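Local coordinates for protein salmonella plasmid virulence: SpvB (Salmonella typhimurium, PDB 6P0X) that is a virulence toxin, here its N-terminal domain, that probably ADP-ribosylates host actin on arginine and so blocks filament assembly, at residues 248-253 and 286-291; 290-295 and 303-308. One frame throughout, in Å; residues are numbered along the deposited sequence.

How the interactions relate
Strand 237-244 runs into the loop that holds 248-253, and after 32 intervening residues the chain returns at 286 and enters strand 288-293, where interaction 1 closes that excursion by laying the loop against the strand's start. The same strand continues into interaction 2: after its last residues the chain turns through the short helix 296-299 and comes back antiparallel as strand 304-314, closing a much smaller loop. The two contacts follow one another along the chain, sharing Leu290 and Met291. Arg308 of interaction 2 ties them together, NE meeting Gln288 OE1 at 2.8 Å and NH1 meeting Asp251 O at 3.0 Å, both probable hydrogen bonds, so loop, central strand and returning strand form one unit.

Interaction 1: residues 248-253 and 286-291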
loop_
_atom_site.group_PDB
_atom_site.type_symbol
_atom_site.label_atom_id
_atom_site.label_comp_id
_atom_site.label_asym_id
_atom_site.label_seq_id
_atom_site.Cartn_x
_atom_site.Cartn_y
_atom_site.Cartn_z
ATOM N N ARG A 248 -7.879 -16.868 -6.004
ATOM C CA ARG A 248 -8.282 -17.165 -7.372
ATOM C C ARG A 248 -7.789 -18.518 -7.872
ATOM O O ARG A 248 -8.122 -18.901 -8.999
ATOM C CB ARG A 248 -7.790 -16.060 -8.309
ATOM C CG ARG A 248 -8.602 -14.778 -8.216
ATOM C CD ARG A 248 -7.807 -13.587 -8.710
ATOM N NE ARG A 248 -8.493 -12.326 -8.446
ATOM C CZ ARG A 248 -8.302 -11.586 -7.357
ATOM N NH1 ARG A 248 -8.970 -10.454 -7.197
ATOM N NH2 ARG A 248 -7.441 -11.979 -6.427
ATOM N N GLY A 249 -7.017 -19.253 -7.075
ATOM C CA GLY A 249 -6.471 -20.520 -7.524
ATOM C C GLY A 249 -5.093 -20.382 -8.138
ATOM O O GLY A 249 -4.810 -19.397 -8.828
ATOM N N VAL A 250 -4.221 -21.360 -7.892
ATOM C CA VAL A 250 -2.841 -21.315 -8.361
ATOM C C VAL A 250 -2.565 -22.384 -9.406
ATOM O O VAL A 250 -1.400 -22.641 -9.733
ATOM C CB VAL A 250 -1.848 -21.426 -7.192
ATOM C CG1 VAL A 250 -2.047 -20.278 -6.219
ATOM C CG2 VAL A 250 -2.004 -22.769 -6.487
ATOM N N ASP A 251 -3.603 -23.019 -9.934
ATOM C CA ASP A 251 -3.429 -24.032 -10.968
ATOM C C ASP A 251 -3.015 -23.348 -12.265
ATOM O O ASP A 251 -3.744 -22.473 -12.751
ATOM C CB ASP A 251 -4.730 -24.818 -11.156
ATOM C CG ASP A 251 -4.567 -26.051 -12.045
ATOM O OD1 ASP A 251 -3.614 -26.112 -12.848
ATOM O OD2 ASP A 251 -5.415 -26.965 -11.942
ATOM N N PRO A 252 -1.861 -23.688 -12.847
ATOM C CA PRO A 252 -1.471 -23.052 -14.116
ATOM C C PRO A 252 -2.384 -23.415 -15.273
ATOM O O PRO A 252 -2.362 -22.720 -16.296
ATOM C CB PRO A 252 -0.043 -23.562 -14.345
ATOM C CG PRO A 252 0.030 -24.836 -13.572
ATOM C CD PRO A 252 -0.834 -24.625 -12.360
ATOM N N GLN A 253 -3.178 -24.481 -15.151
ATOM C CA GLN A 253 -4.084 -24.864 -16.226
ATOM C C GLN A 253 -5.373 -24.049 -16.213
ATOM O O GLN A 253 -5.971 -23.829 -17.271
ATOM C CB GLN A 253 -4.424 -26.354 -16.125
ATOM C CG GLN A 253 -3.218 -27.278 -16.106
ATOM C CD GLN A 253 -3.605 -28.744 -15.997
ATOM O OE1 GLN A 253 -4.720 -29.133 -16.349
ATOM N NE2 GLN A 253 -2.685 -29.565 -15.504
ATOM N N CYS A 286 1.602 -13.890 -1.231
ATOM C CA CYS A 286 1.157 -13.537 -2.572
ATOM C C CYS A 286 1.533 -14.659 -3.532
ATOM O O CYS A 286 2.716 -14.962 -3.717
ATOM C CB CYS A 286 1.761 -12.212 -3.022
ATOM S SG CYS A 286 1.337 -11.796 -4.733
ATOM N N ARG A 287 0.523 -15.278 -4.135
ATOM C CA ARG A 287 0.761 -16.387 -5.044
ATOM C C ARG A 287 0.891 -15.942 -6.490
ATOM O O ARG A 287 1.548 -16.633 -7.280
ATOM C CB ARG A 287 -0.367 -17.418 -4.939
ATOM C CG ARG A 287 -0.743 -17.803 -3.518
ATOM C CD ARG A 287 0.466 -18.273 -2.727
ATOM N NE ARG A 287 0.165 -18.371 -1.301
ATOM C CZ ARG A 287 0.119 -19.510 -0.618
ATOM N NH1 ARG A 287 0.369 -20.664 -1.224
ATOM N NH2 ARG A 287 -0.166 -19.494 0.679
ATOM N N GLN A 288 0.293 -14.811 -6.864
ATOM C CA GLN A 288 0.366 -14.411 -8.264
ATOM C C GLN A 288 0.094 -12.921 -8.405
ATOM O O GLN A 288 -0.511 -12.288 -7.533
ATOM C CB GLN A 288 -0.613 -15.218 -9.125
ATOM C CG GLN A 288 -2.020 -15.238 -8.566
ATOM C CD GLN A 288 -2.896 -16.299 -9.200
ATOM O OE1 GLN A 288 -2.756 -16.620 -10.382
ATOM N NE2 GLN A 288 -3.802 -16.861 -8.408
ATOM N N VAL A 289 0.574 -12.369 -9.515
ATOM C CA VAL A 289 0.331 -10.981 -9.893
ATOM C C VAL A 289 -0.302 -10.988 -11.281
ATOM O O VAL A 289 0.304 -11.468 -12.244
ATOM C CB VAL A 289 1.624 -10.145 -9.876
ATOM C CG1 VAL A 289 1.318 -8.684 -10.163
ATOM C CG2 VAL A 289 2.334 -10.280 -8.531
ATOM N N LEU A 290 -1.517 -10.457 -11.383
ATOM C CA LEU A 290 -2.311 -10.537 -12.602
ATOM C C LEU A 290 -2.505 -9.149 -13.196
ATOM O O LEU A 290 -2.673 -8.170 -12.465
ATOM C CB LEU A 290 -3.674 -11.173 -12.314
ATOM C CG LEU A 290 -3.649 -12.337 -11.322
ATOM C CD1 LEU A 290 -5.060 -12.768 -10.980
ATOM C CD2 LEU A 290 -2.846 -13.510 -11.873
ATOM N N MET A 291 -2.489 -9.067 -14.524
ATOM C CA MET A 291 -2.732 -7.815 -15.233
ATOM C C MET A 291 -4.067 -7.909 -15.962
ATOM O O MET A 291 -4.258 -8.802 -16.795
ATOM C CB MET A 291 -1.598 -7.517 -16.215
ATOM C CG MET A 291 -1.643 -6.126 -16.826
ATOM S SD MET A 291 -1.391 -4.809 -15.622
ATOM C CE MET A 291 -2.847 -3.805 -15.902
#
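A single side-chain amide, that of Gln288, bridges to the loop: its NE2 donates to the backbone O of Gly249 at 2.8 Å, the one hydrogen bond between 248-253 and 286-291. Gln288 sits in a classic beta bulge, where it and Arg287 both face Asp244 of the antiparallel neighbour strand 237-244. The bond is bent, with 147° at the hydrogen, and NE2 lies above the carbonyl plane of Gly249. Gln288 reaches it with CG between its backbone N and carbonyl carbon (chi1 50°) and the chain extended beyond. The amide is gripped at both ends, NE2 also donating to Asp244 OD1 and OE1 held by Arg308, which should fix its rotation.

Apolar contacts lie to either side of this bond along the strand. Toward its start, Val250 CG1 rests 3.6 Å from Arg287 CB, while the guanidinium of Arg287 leads away to Glu315 and the backbone of Leu285. On the other side the extended chain of Arg248 passes Leu290 on its way to a salt bridge between NH2 and Asp244 OD2. The loop thus lies over the face of strand 288-293 that carries Gln288 and Leu290, and the methylene CD of Arg248 packs against Leu290 CD1 at 3.7 Å.

Interaction 2: residues 290-295 and 303-308; sequences LMFHHF and DTLVSR
Phe292 and Leu305 form the tightly packed part of this strand pair. Leu305 CD1 sits over one face of the Phe292 ring, 4.2 Å from its centroid in a CH-pi contact displaced toward the rim, while Leu305 CB approaches CE1. Phe258 meets the same ring edge-to-face. Here Leu290 CD2 also runs beside Arg308, 3.6 Å from CG. On the other face Val306 divides its methyls: CG1 stands over the centre of the His293 imidazole, 3.8 Å from the centroid, and CG2 touches Met291 CG at 3.6 Å. A hydrogen bond between His293 NE2 and Ser23 OG holds the imidazole further.

Packing gives way to polar contacts toward the turn, around His294 and Asp303. His294 NE2 is hydrogen-bonded to Thr240 OG1; ND1 meets Ala302 O and, in a weak bond of 3.0 Å at the ring edge, Asp303 OD1. A water accepts from Phe295 N and donates to Thr304 OG1 at 2.9 Å, a hydroxyl also hydrogen-bonded to Glu301 OE2. Backbone bonds join His293 and Thr304 both ways. The register shifts by one between Met291 and Phe292, as Met291 pairs with Ser307 and Phe292 with Leu305, leaving Val306 as the extra residue: an antiparallel ladder carrying a beta bulge.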
loop_
_atom_site.group_PDB
_atom_site.type_symbol
_atom_site.label_atom_id
_atom_site.label_comp_id
_atom_site.label_asym_id
_atom_site.label_seq_id
_atom_site.Cartn_x
_atom_site.Cartn_y
_atom_site.Cartn_z
ATOM N N LEU A 290 -1.517 -10.457 -11.383
ATOM C CA LEU A 290 -2.311 -10.537 -12.602
ATOM C C LEU A 290 -2.505 -9.149 -13.196
ATOM O O LEU A 290 -2.673 -8.170 -12.465
ATOM C CB LEU A 290 -3.674 -11.173 -12.314
ATOM C CG LEU A 290 -3.649 -12.337 -11.322
ATOM C CD1 LEU A 290 -5.060 -12.768 -10.980
ATOM C CD2 LEU A 290 -2.846 -13.510 -11.873
ATOM N N MET A 291 -2.489 -9.067 -14.524
ATOM C CA MET A 291 -2.732 -7.815 -15.233
ATOM C C MET A 291 -4.067 -7.909 -15.962
ATOM O O MET A 291 -4.258 -8.802 -16.795
ATOM C CB MET A 291 -1.598 -7.517 -16.215
ATOM C CG MET A 291 -1.643 -6.126 -16.826
ATOM S SD MET A 291 -1.391 -4.809 -15.622
ATOM C CE MET A 291 -2.847 -3.805 -15.902
ATOM N N PHE A 292 -4.991 -6.999 -15.648
ATOM C CA PHE A 292 -6.314 -6.975 -16.256
ATOM C C PHE A 292 -6.528 -5.667 -17.006
ATOM O O PHE A 292 -6.149 -4.593 -16.523
ATOM C CB PHE A 292 -7.422 -7.132 -15.203
ATOM C CG PHE A 292 -7.627 -8.546 -14.729
ATOM C CD1 PHE A 292 -8.512 -9.387 -15.384
ATOM C CD2 PHE A 292 -6.960 -9.023 -13.611
ATOM C CE1 PHE A 292 -8.714 -10.685 -14.947
ATOM C CE2 PHE A 292 -7.158 -10.320 -13.165
ATOM C CZ PHE A 292 -8.037 -11.151 -13.835
ATOM N N HIS A 293 -7.149 -5.764 -18.179
ATOM C CA HIS A 293 -7.613 -4.609 -18.930
ATOM C C HIS A 293 -9.135 -4.554 -18.879
ATOM O O HIS A 293 -9.805 -5.583 -18.750
ATOM C CB HIS A 293 -7.145 -4.664 -20.389
ATOM C CG HIS A 293 -5.663 -4.542 -20.557
ATOM N ND1 HIS A 293 -5.051 -4.548 -21.792
ATOM C CD2 HIS A 293 -4.668 -4.413 -19.647
ATOM C CE1 HIS A 293 -3.745 -4.427 -21.637
ATOM N NE2 HIS A 293 -3.486 -4.344 -20.345
ATOM N N HIS A 294 -9.683 -3.340 -19.001
ATOM C CA HIS A 294 -11.124 -3.104 -18.868
ATOM C C HIS A 294 -11.586 -2.273 -20.062
ATOM O O HIS A 294 -11.772 -1.058 -19.966
ATOM C CB HIS A 294 -11.450 -2.420 -17.542
ATOM C CG HIS A 294 -10.906 -3.133 -16.345
ATOM N ND1 HIS A 294 -11.544 -4.211 -15.768
ATOM C CD2 HIS A 294 -9.785 -2.926 -15.615
ATOM C CE1 HIS A 294 -10.838 -4.636 -14.735
ATOM N NE2 HIS A 294 -9.766 -3.873 -14.621
ATOM N N PHE A 295 -11.781 -2.947 -21.193
ATOM C CA PHE A 295 -12.260 -2.335 -22.429
ATOM C C PHE A 295 -13.515 -3.076 -22.881
ATOM O O PHE A 295 -13.492 -3.814 -23.875
ATOM C CB PHE A 295 -11.183 -2.358 -23.511
ATOM C CG PHE A 295 -9.991 -1.491 -23.210
ATOM C CD1 PHE A 295 -8.959 -1.951 -22.406
ATOM C CD2 PHE A 295 -9.899 -0.215 -23.746
ATOM C CE1 PHE A 295 -7.862 -1.151 -22.136
ATOM C CE2 PHE A 295 -8.805 0.589 -23.481
ATOM C CZ PHE A 295 -7.786 0.121 -22.674
ATOM N N ASP A 303 -13.754 -7.589 -17.901
ATOM C CA ASP A 303 -12.405 -7.831 -17.408
ATOM C C ASP A 303 -11.687 -8.800 -18.335
ATOM O O ASP A 303 -12.215 -9.872 -18.647
ATOM C CB ASP A 303 -12.446 -8.393 -15.983
ATOM C CG ASP A 303 -13.462 -7.683 -15.109
ATOM O OD1 ASP A 303 -13.354 -6.449 -14.947
ATOM O OD2 ASP A 303 -14.382 -8.357 -14.596
ATOM N N THR A 304 -10.487 -8.416 -18.777
ATOM C CA THR A 304 -9.692 -9.209 -19.714
ATOM C C THR A 304 -8.313 -9.452 -19.115
ATOM O O THR A 304 -7.529 -8.511 -18.955
ATOM C CB THR A 304 -9.569 -8.508 -21.065
ATOM O OG1 THR A 304 -10.867 -8.372 -21.655
ATOM C CG2 THR A 304 -8.677 -9.314 -21.994
ATOM N N LEU A 305 -8.014 -10.708 -18.798
ATOM C CA LEU A 305 -6.700 -11.067 -18.286
ATOM C C LEU A 305 -5.703 -11.110 -19.435
ATOM O O LEU A 305 -5.930 -11.787 -20.444
ATOM C CB LEU A 305 -6.750 -12.421 -17.580
ATOM C CG LEU A 305 -5.419 -13.017 -17.123
ATOM C CD1 LEU A 305 -4.756 -12.106 -16.098
ATOM C CD2 LEU A 305 -5.614 -14.419 -16.564
ATOM N N VAL A 306 -4.595 -10.390 -19.282
ATOM C CA VAL A 306 -3.591 -10.308 -20.328
ATOM C C VAL A 306 -2.277 -10.967 -19.917
ATOM O O VAL A 306 -1.546 -11.462 -20.785
ATOM C CB VAL A 306 -3.361 -8.850 -20.776
ATOM C CG1 VAL A 306 -4.692 -8.203 -21.159
ATOM C CG2 VAL A 306 -2.679 -8.056 -19.690
ATOM N N SER A 307 -1.956 -10.998 -18.629
ATOM C CA SER A 307 -0.704 -11.591 -18.189
ATOM C C SER A 307 -0.863 -12.107 -16.765
ATOM O O SER A 307 -1.559 -11.492 -15.948
ATOM C CB SER A 307 0.444 -10.579 -18.278
ATOM O OG SER A 307 1.699 -11.218 -18.164
ATOM N N ARG A 308 -0.220 -13.242 -16.479
ATOM C CA ARG A 308 -0.301 -13.885 -15.169
ATOM C C ARG A 308 1.107 -14.238 -14.711
ATOM O O ARG A 308 1.709 -15.176 -15.236
ATOM C CB ARG A 308 -1.176 -15.140 -15.233
ATOM C CG ARG A 308 -1.174 -15.980 -13.964
ATOM C CD ARG A 308 -2.011 -17.231 -14.139
ATOM N NE ARG A 308 -2.348 -17.838 -12.854
ATOM C CZ ARG A 308 -2.965 -19.008 -12.717
ATOM N NH1 ARG A 308 -3.319 -19.704 -13.787
ATOM N NH2 ARG A 308 -3.231 -19.482 -11.508
HETATM O O HOH W 1 -12.277 -5.973 -21.020
#